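Local atomic coordinates of isomerase/lactonizing enzyme (PDB entry 1RVK), a protein that is of unknown function but belongs to the enolase superfamily, binds magnesium, and is probably an isomerase or lactonizing enzyme of the mandelate racemase and muconate lactonizing type. Residues 352-355 with 359-362. Residues are numbered along the deposited sequence; the frame is centred on the assembly and turned at random.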
loop_
_atom_site.group_PDB
_atom_site.type_symbol
_atom_site.label_atom_id
_atom_site.label_comp_id
_atom_site.label_asym_id
_atom_site.label_seq_id
_atom_site.Cartn_x
_atom_site.Cartn_y
_atom_site.Cartn_z
ATOM N N PRO A 352 13.669 -6.573 2.695
ATOM C CA PRO A 352 15.069 -6.135 2.738
ATOM C C PRO A 352 15.472 -5.603 1.367
ATOM O O PRO A 352 15.108 -6.186 0.344
ATOM C CB PRO A 352 15.837 -7.417 3.071
ATOM C CG PRO A 352 14.802 -8.365 3.581
ATOM C CD PRO A 352 13.575 -8.037 2.794
HETATM N N MSE A 353 16.229 -4.511 1.334
HETATM C CA MSE A 353 16.654 -3.949 0.057
HETATM C C MSE A 353 18.176 -3.851 -0.027
HETATM O O MSE A 353 18.824 -3.367 0.907
HETATM C CB MSE A 353 16.033 -2.561 -0.139
HETATM C CG MSE A 353 16.276 -1.977 -1.526
HETATM SE SE MSE A 353 15.483 -0.237 -1.784
HETATM C CE MSE A 353 16.850 0.830 -0.908
ATOM N N ASP A 354 18.755 -4.311 -1.137
ATOM C CA ASP A 354 20.205 -4.231 -1.278
ATOM C C ASP A 354 20.658 -2.818 -1.628
ATOM O O ASP A 354 19.842 -1.900 -1.750
ATOM C CB ASP A 354 20.745 -5.246 -2.307
ATOM C CG ASP A 354 20.214 -5.027 -3.716
ATOM O OD1 ASP A 354 19.992 -3.868 -4.119
ATOM O OD2 ASP A 354 20.047 -6.035 -4.436
ATOM N N ARG A 355 21.968 -2.645 -1.777
ATOM C CA ARG A 355 22.539 -1.340 -2.077
ATOM C C ARG A 355 22.279 -0.865 -3.499
ATOM O O ARG A 355 22.621 0.265 -3.847
ATOM C CB ARG A 355 24.049 -1.363 -1.816
ATOM C CG ARG A 355 24.425 -1.780 -0.404
ATOM C CD ARG A 355 23.913 -0.783 0.616
ATOM N NE ARG A 355 24.486 0.544 0.410
ATOM C CZ ARG A 355 24.210 1.602 1.164
ATOM N NH1 ARG A 355 23.364 1.492 2.181
ATOM N NH2 ARG A 355 24.777 2.772 0.899
ATOM N N VAL A 359 14.597 -4.966 -3.768
ATOM C CA VAL A 359 14.050 -5.613 -2.581
ATOM C C VAL A 359 14.023 -7.104 -2.914
ATOM O O VAL A 359 13.605 -7.490 -4.006
ATOM C CB VAL A 359 12.608 -5.131 -2.276
ATOM C CG1 VAL A 359 11.912 -6.110 -1.331
ATOM C CG2 VAL A 359 12.653 -3.744 -1.642
ATOM N N HIS A 360 14.490 -7.936 -1.988
ATOM C CA HIS A 360 14.514 -9.380 -2.197
ATOM C C HIS A 360 13.427 -10.060 -1.384
ATOM O O HIS A 360 13.406 -9.957 -0.159
ATOM C CB HIS A 360 15.877 -9.956 -1.804
ATOM C CG HIS A 360 16.986 -9.562 -2.726
ATOM N ND1 HIS A 360 17.494 -8.281 -2.775
ATOM C CD2 HIS A 360 17.661 -10.272 -3.659
ATOM C CE1 HIS A 360 18.436 -8.222 -3.700
ATOM N NE2 HIS A 360 18.556 -9.416 -4.250
ATOM N N VAL A 361 12.517 -10.749 -2.066
ATOM C CA VAL A 361 11.432 -11.430 -1.376
ATOM C C VAL A 361 12.003 -12.538 -0.499
ATOM O O VAL A 361 12.718 -13.420 -0.980
ATOM C CB VAL A 361 10.427 -12.057 -2.362
ATOM C CG1 VAL A 361 9.188 -12.528 -1.602
ATOM C CG2 VAL A 361 10.053 -11.050 -3.445
ATOM N N PRO A 362 11.703 -12.503 0.804
ATOM C CA PRO A 362 12.207 -13.528 1.722
ATOM C C PRO A 362 11.815 -14.931 1.280
ATOM O O PRO A 362 10.722 -15.144 0.758
ATOM C CB PRO A 362 11.561 -13.146 3.051
ATOM C CG PRO A 362 11.453 -11.652 2.949
ATOM C CD PRO A 362 10.944 -11.473 1.536
#
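Met353 lays its CB against CG2 of Val359, 3.9 Å away, the two side chains lying roughly perpendicular. In this hairpin-like turn a loop doubles back on the short strand 358-360, which pairs with strand 130-137 of the enolase-type barrel domain. A single beta bridge joins Met353 and Val359 as a non-hydrogen-bonded antiparallel pair, their CA atoms 4.1 Å apart. The selenomethionine CG is anti to the backbone N (chi1 -172°), and the chain then leads away from Val359 toward Arg330 and Tyr165. Val359 also packs on Leu316 of helix 313-321, so its isopropyl group links loop, sheet and helix. With chi1 at 62° the Asp354 carboxylate folds back over its own backbone. There OD1 accepts the backbone N-H of Asp356 and of Phe358, which helps fix the carboxylate over the turn. Its approach to the His360 ring edge is doubtful. Arg163 bonds to the carbonyls of Met353 and Asp354 and ties this loop to helix 150-163. At the other end, Pro352 CD lies 4.2 Å from Pro362 CG. The O of Pro352 accepts the N-H of His360, at 3.0 Å from N, and also meets Val359 CA in a CH...O contact at 3.2 Å.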